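Local coordinates for protein carboxylesterase (Ferroplasma acidiphilum, PDB 3WJ2) that probably hydrolyses carboxylic esters as an alpha/beta-hydrolase carboxylesterase adapted to low pH, at residues F89-I92 against E93-D96; D129-D132 against S133-I137. All coordinates share one frame; numbering follows the deposited sequence.

In the fold
Contacts 1 and 2 follow one another along the chain of an alpha/beta hydrolase, their centres about 19 Å apart and their nearest atoms about 11 Å apart, so they do not touch. Each is partly buried, and each relates to strand 78-82: contact 1 shapes the loop leading from it to helix 96-106, while helix 125-139, which carries contact 2, packs on it. Their chemistry follows their place. The loop closes by exchanging bonds between side chains and backbone; the helix, whose backbone supplies its own regular bonds, adds a pair of aromatic rings and a buried hydroxyl. Acidic side chains of both reach arginines of strand 63-71, Arg68 for contact 1 and Arg63 for contact 2.

Contact 1 of 2, residues F89-I92 against E93-D96; sequences FGNI and ETYD
Asn91 and Thr94 exchange hydrogen bonds, each giving a side-chain oxygen to the other's backbone N-H. The amide oxygen OD1 of Asn91 accepts from Thr94 N at 2.8 Å, the donor tilted 24° from the carbonyl plane. In return OG1 of Thr94 receives Asn91 N at 3.2 Å. Both side chains take the crowded position between backbone N and carbonyl carbon (chi1 61° for Asn91, 65° for Thr94), turning each oxygen back toward its partner, and the two cross at about a right angle. With a leucine here, Thr94 N would probably be left without its side-chain acceptor and this end of the turn less firmly held.

Backbone bonds continue the curl: Tyr95 N donates to Asn91 O at 3.0 Å, and Asp96 N to Glu93 O across a type I turn. The bend belongs to the loop between strand 78-82 and helix 96-106 of the alpha/beta-hydrolase fold, a few residues after His83 and Gly84, which open an HGGG sequence contributing, in related esterases, to the oxyanion hole. The Tyr95 ring meets His83, and its hydroxyl bonds Asp155, within the GDSAG sequence of the probable nucleophile elbow.

In van der Waals contact, the methyl CG2 of Thr94 lies alongside the amide, 3.5 Å from OD1 of Asn91. Asn91 O sits at the edge of the Tyr95 ring, 3.6 Å from CD1, and Gly90 CA is 3.6 Å from Thr94 OG1. The carboxylates reach beyond the turn: Glu93 pairs with Arg68 of strand 63-71, Asp96 with Arg68, Tyr70 OH and, one turn on in its own helix, Arg100.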
ATOM      1  N   PHE B  89     -24.409   3.574  19.763  1.00 13.64           N
ATOM      2  CA  PHE B  89     -25.059   2.319  20.161  1.00 14.71           C
ATOM      3  C   PHE B  89     -24.153   1.424  20.958  1.00 15.60           C
ATOM      4  O   PHE B  89     -23.003   1.753  21.316  1.00 12.75           O
ATOM      5  CB  PHE B  89     -25.744   1.630  18.912  1.00 14.20           C
ATOM      6  CG  PHE B  89     -24.772   1.051  17.924  1.00 12.87           C
ATOM      7  CD1 PHE B  89     -24.490  -0.319  17.922  1.00 15.91           C
ATOM      8  CD2 PHE B  89     -24.184   1.839  16.974  1.00 17.65           C
ATOM      9  CE1 PHE B  89     -23.593  -0.921  16.980  1.00 16.91           C
ATOM     10  CE2 PHE B  89     -23.283   1.311  16.062  1.00 16.68           C
ATOM     11  CZ  PHE B  89     -22.944  -0.044  16.060  1.00 18.99           C
ATOM     12  N   GLY B  90     -24.597   0.205  21.218  1.00 12.08           N
ATOM     13  CA  GLY B  90     -23.946  -0.784  22.058  1.00 13.62           C
ATOM     14  C   GLY B  90     -24.271  -0.547  23.546  1.00 14.52           C
ATOM     15  O   GLY B  90     -24.579   0.569  23.937  1.00 13.97           O
ATOM     16  N   ASN B  91     -24.137  -1.604  24.339  1.00 14.41           N
ATOM     17  CA  ASN B  91     -24.376  -1.551  25.786  1.00 15.79           C
ATOM     18  C   ASN B  91     -23.847  -2.830  26.419  1.00 12.77           C
ATOM     19  O   ASN B  91     -23.215  -3.697  25.789  1.00 14.17           O
ATOM     20  CB  ASN B  91     -25.891  -1.284  26.084  1.00 16.51           C
ATOM     21  CG  ASN B  91     -26.774  -2.364  25.540  1.00 18.87           C
ATOM     22  OD1 ASN B  91     -26.495  -3.558  25.652  1.00 17.47           O
ATOM     23  ND2 ASN B  91     -27.862  -1.932  24.910  1.00 24.61           N
ATOM     24  N   ILE B  92     -23.969  -2.905  27.745  1.00 14.40           N
ATOM     25  CA  ILE B  92     -23.463  -4.011  28.439  1.00 13.89           C
ATOM     26  C   ILE B  92     -24.046  -5.342  27.915  1.00 13.20           C
ATOM     27  O   ILE B  92     -23.346  -6.314  27.791  1.00 14.24           O
ATOM     28  CB  ILE B  92     -23.724  -3.825  29.962  1.00 17.04           C
ATOM     29  CG1 ILE B  92     -22.662  -2.911  30.543  1.00 18.19           C
ATOM     30  CG2 ILE B  92     -23.587  -5.153  30.649  1.00 16.81           C
ATOM     31  CD1 ILE B  92     -22.980  -2.342  31.942  1.00 16.88           C
ATOM     32  N   GLU B  93     -25.345  -5.357  27.653  1.00 14.41           N
ATOM     33  CA  GLU B  93     -25.944  -6.586  27.200  1.00 15.21           C
ATOM     34  C   GLU B  93     -25.461  -6.974  25.834  1.00 15.17           C
ATOM     35  O   GLU B  93     -25.166  -8.179  25.681  1.00 16.39           O
ATOM     36  CB  GLU B  93     -27.502  -6.540  27.185  1.00 16.96           C
ATOM     37  CG  GLU B  93     -28.111  -6.256  28.609  1.00 24.31           C
ATOM     38  CD  GLU B  93     -27.690  -7.214  29.727  1.00 28.91           C
ATOM     39  OE1 GLU B  93     -27.247  -8.352  29.494  1.00 32.96           O
ATOM     40  OE2 GLU B  93     -27.737  -6.756  30.897  1.00 36.72           O
ATOM     41  N   THR B  94     -25.261  -6.003  24.910  1.00 13.37           N
ATOM     42  CA  THR B  94     -24.868  -6.466  23.576  1.00 15.66           C
ATOM     43  C   THR B  94     -23.382  -6.945  23.586  1.00 15.45           C
ATOM     44  O   THR B  94     -22.955  -7.721  22.712  1.00 16.95           O
ATOM     45  CB  THR B  94     -25.068  -5.469  22.492  1.00 15.04           C
ATOM     46  OG1 THR B  94     -24.198  -4.315  22.698  1.00 15.68           O
ATOM     47  CG2 THR B  94     -26.474  -4.898  22.463  1.00 17.20           C
ATOM     48  N   TYR B  95     -22.605  -6.411  24.556  1.00 12.95           N
ATOM     49  CA  TYR B  95     -21.233  -6.824  24.704  1.00 12.17           C
ATOM     50  C   TYR B  95     -21.050  -7.981  25.643  1.00 13.24           C
ATOM     51  O   TYR B  95     -19.930  -8.350  25.856  1.00 14.57           O
ATOM     52  CB  TYR B  95     -20.328  -5.545  25.179  1.00 11.15           C
ATOM     53  CG  TYR B  95     -19.884  -4.813  23.890  1.00  9.82           C
ATOM     54  CD1 TYR B  95     -20.791  -4.126  23.118  1.00 12.50           C
ATOM     55  CD2 TYR B  95     -18.504  -4.851  23.516  1.00 10.84           C
ATOM     56  CE1 TYR B  95     -20.365  -3.460  21.863  1.00 11.31           C
ATOM     57  CE2 TYR B  95     -18.142  -4.191  22.349  1.00  9.99           C
ATOM     58  CZ  TYR B  95     -19.028  -3.567  21.544  1.00  9.87           C
ATOM     59  OH  TYR B  95     -18.629  -2.963  20.382  1.00 13.42           O
ATOM     60  N   ASP B  96     -22.108  -8.546  26.236  1.00 13.48           N
ATOM     61  CA  ASP B  96     -21.838  -9.452  27.289  1.00 14.05           C
ATOM     62  C   ASP B  96     -21.105 -10.759  26.855  1.00 11.06           C
ATOM     63  O   ASP B  96     -20.200 -11.240  27.560  1.00 12.53           O
ATOM     64  CB  ASP B  96     -23.265  -9.774  27.880  1.00 14.34           C
ATOM     65  CG  ASP B  96     -23.181 -10.576  29.197  1.00 14.67           C
ATOM     66  OD1 ASP B  96     -22.836 -10.026  30.280  1.00 17.78           O
ATOM     67  OD2 ASP B  96     -23.377 -11.832  29.054  1.00 18.29           O
TER

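Contact 2 of 2, residues D129-D132 against S133-I137; sequences DAYD and SFHYI
His135 sets the edge of its imidazole over the face of the Tyr131 ring, one helical turn earlier, in an edge-to-face aromatic pair. The motif is an i to i+4 stack on helix 125-139, one of the helices packed against the central sheet of the alpha/beta-hydrolase fold. CD2 of His135 stands 3.5 Å above the tyrosine plane, over its centre, while NE2 of His135 lies 3.4 Å from CE1 of Tyr131, nearer the phenol end. The ring planes meet at 61° and the centroids are 4.5 Å apart. Tyr131 reaches this place because its CG is anti to the backbone N (chi1 177°), whereas His135 keeps its CG beside its own backbone N, so that the two rings converge on one side of the helix. That side faces helix 157-172, where both side chains touch Cys169 and Tyr131 also makes a cation-pi contact with Lys168. Within the segment 133-137, CD2 of Phe134 lies over one face of the imidazole, and the Phe134 side chain also touches Leu80 and Tyr82 of strand 78-82.

Beneath the rings the backbone keeps its regular bonds, including His135 N to Tyr131 O and Phe134 N to Ala130 O. OD1 of Asp132 lies in the plane of the Tyr131 ring at its edge, while its OD2 pairs with Arg63; Asp129 also pairs with Arg63, and with Arg116.

The buried Ser133 brings its hydroxyl back toward the preceding turn, and Tyr82 OH is a further hydrogen-bonding partner. Asp129 O already accepts Ser133 N at 2.8 Å, from above its carbonyl plane by 38°; OG of Ser133 stands 2.8 Å from Asp129 O and 3.1 Å from Ala130 O.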
ATOM      1  N   ASP B 129     -17.079  10.404  30.965  1.00 11.28           N
ATOM      2  CA  ASP B 129     -17.483   9.181  31.608  1.00  9.94           C
ATOM      3  C   ASP B 129     -16.316   8.178  31.698  1.00  9.88           C
ATOM      4  O   ASP B 129     -16.124   7.480  32.718  1.00 10.58           O
ATOM      5  CB  ASP B 129     -18.661   8.567  30.880  1.00 11.37           C
ATOM      6  CG  ASP B 129     -19.906   9.357  31.007  1.00 11.39           C
ATOM      7  OD1 ASP B 129     -19.981  10.308  31.836  1.00 13.24           O
ATOM      8  OD2 ASP B 129     -20.873   9.074  30.263  1.00 10.60           O
ATOM      9  N   ALA B 130     -15.580   8.019  30.622  1.00 10.51           N
ATOM     10  CA  ALA B 130     -14.415   7.120  30.573  1.00 11.53           C
ATOM     11  C   ALA B 130     -13.317   7.573  31.561  1.00 10.30           C
ATOM     12  O   ALA B 130     -12.868   6.797  32.415  1.00 10.96           O
ATOM     13  CB  ALA B 130     -13.923   6.961  29.068  1.00 10.59           C
ATOM     14  N   TYR B 131     -12.937   8.870  31.500  1.00 11.50           N
ATOM     15  CA  TYR B 131     -11.907   9.363  32.391  1.00 11.94           C
ATOM     16  C   TYR B 131     -12.314   9.354  33.834  1.00 12.31           C
ATOM     17  O   TYR B 131     -11.551   8.843  34.704  1.00 12.54           O
ATOM     18  CB  TYR B 131     -11.619  10.782  31.981  1.00 11.29           C
ATOM     19  CG  TYR B 131     -10.579  11.492  32.873  1.00 14.26           C
ATOM     20  CD1 TYR B 131      -9.222  11.359  32.608  1.00 15.31           C
ATOM     21  CD2 TYR B 131     -10.996  12.332  33.943  1.00 18.17           C
ATOM     22  CE1 TYR B 131      -8.255  12.048  33.374  1.00 18.19           C
ATOM     23  CE2 TYR B 131     -10.016  13.055  34.717  1.00 19.48           C
ATOM     24  CZ  TYR B 131      -8.679  12.873  34.410  1.00 21.04           C
ATOM     25  OH  TYR B 131      -7.666  13.543  35.125  1.00 20.76           O
ATOM     26  N   ASP B 132     -13.540   9.816  34.080  1.00 11.27           N
ATOM     27  CA  ASP B 132     -14.041   9.830  35.467  1.00 12.57           C
ATOM     28  C   ASP B 132     -14.245   8.421  36.005  1.00 12.76           C
ATOM     29  O   ASP B 132     -13.932   8.195  37.208  1.00 13.59           O
ATOM     30  CB  ASP B 132     -15.325  10.650  35.573  1.00 11.62           C
ATOM     31  CG  ASP B 132     -15.081  12.139  35.381  1.00 17.50           C
ATOM     32  OD1 ASP B 132     -13.931  12.691  35.528  1.00 16.58           O
ATOM     33  OD2 ASP B 132     -16.087  12.825  35.122  1.00 17.96           O
ATOM     34  N   SER B 133     -14.704   7.444  35.168  1.00 11.51           N
ATOM     35  CA  SER B 133     -14.917   6.115  35.726  1.00 11.31           C
ATOM     36  C   SER B 133     -13.592   5.454  36.090  1.00 12.57           C
ATOM     37  O   SER B 133     -13.504   4.697  37.040  1.00 14.21           O
ATOM     38  CB  SER B 133     -15.813   5.176  34.839  1.00 13.52           C
ATOM     39  OG  SER B 133     -15.183   5.016  33.554  1.00 13.99           O
ATOM     40  N   PHE B 134     -12.501   5.708  35.271  1.00 11.45           N
ATOM     41  CA  PHE B 134     -11.211   5.160  35.568  1.00 10.43           C
ATOM     42  C   PHE B 134     -10.774   5.685  36.949  1.00 11.87           C
ATOM     43  O   PHE B 134     -10.342   4.890  37.768  1.00 12.46           O
ATOM     44  CB  PHE B 134     -10.193   5.527  34.436  1.00 11.45           C
ATOM     45  CG  PHE B 134      -8.770   5.273  34.892  1.00 10.53           C
ATOM     46  CD1 PHE B 134      -8.329   3.963  35.121  1.00 11.78           C
ATOM     47  CD2 PHE B 134      -7.937   6.362  35.256  1.00 11.44           C
ATOM     48  CE1 PHE B 134      -7.025   3.702  35.645  1.00 14.66           C
ATOM     49  CE2 PHE B 134      -6.656   6.068  35.790  1.00 14.17           C
ATOM     50  CZ  PHE B 134      -6.246   4.766  36.009  1.00 15.54           C
ATOM     51  N   HIS B 135     -10.895   7.000  37.098  1.00 12.37           N
ATOM     52  CA  HIS B 135     -10.412   7.546  38.386  1.00 15.04           C
ATOM     53  C   HIS B 135     -11.276   7.114  39.525  1.00 14.65           C
ATOM     54  O   HIS B 135     -10.748   6.844  40.649  1.00 16.77           O
ATOM     55  CB  HIS B 135     -10.228   9.065  38.278  1.00 14.41           C
ATOM     56  CG  HIS B 135      -8.988   9.455  37.538  1.00 14.03           C
ATOM     57  ND1 HIS B 135      -7.708   9.250  38.031  1.00 17.94           N
ATOM     58  CD2 HIS B 135      -8.836   9.904  36.270  1.00 16.68           C
ATOM     59  CE1 HIS B 135      -6.833   9.653  37.122  1.00 18.76           C
ATOM     60  NE2 HIS B 135      -7.491  10.076  36.049  1.00 17.09           N
ATOM     61  N   TYR B 136     -12.574   6.980  39.316  1.00 14.22           N
ATOM     62  CA  TYR B 136     -13.475   6.489  40.397  1.00 14.44           C
ATOM     63  C   TYR B 136     -13.094   5.089  40.846  1.00 17.88           C
ATOM     64  O   TYR B 136     -12.946   4.830  42.087  1.00 15.70           O
ATOM     65  CB  TYR B 136     -14.898   6.564  39.895  1.00 15.96           C
ATOM     66  CG  TYR B 136     -16.000   6.118  40.857  1.00 19.11           C
ATOM     67  CD1 TYR B 136     -16.859   7.017  41.433  1.00 22.70           C
ATOM     68  CD2 TYR B 136     -16.278   4.761  40.975  1.00 23.35           C
ATOM     69  CE1 TYR B 136     -17.940   6.547  42.220  1.00 25.53           C
ATOM     70  CE2 TYR B 136     -17.332   4.297  41.731  1.00 29.92           C
ATOM     71  CZ  TYR B 136     -18.160   5.204  42.353  1.00 30.64           C
ATOM     72  OH  TYR B 136     -19.282   4.698  43.092  1.00 32.34           O
ATOM     73  N   ILE B 137     -12.952   4.169  39.887  1.00 15.30           N
ATOM     74  CA  ILE B 137     -12.587   2.815  40.245  1.00 17.37           C
ATOM     75  C   ILE B 137     -11.194   2.722  40.814  1.00 17.15           C
ATOM     76  O   ILE B 137     -10.963   1.947  41.771  1.00 18.34           O
ATOM     77  CB  ILE B 137     -12.821   1.839  39.064  1.00 17.46           C
ATOM     78  CG1 ILE B 137     -14.319   1.862  38.770  1.00 18.23           C
ATOM     79  CG2 ILE B 137     -12.416   0.401  39.474  1.00 17.67           C
ATOM     80  CD1 ILE B 137     -14.697   1.378  37.309  1.00 18.71           C
TER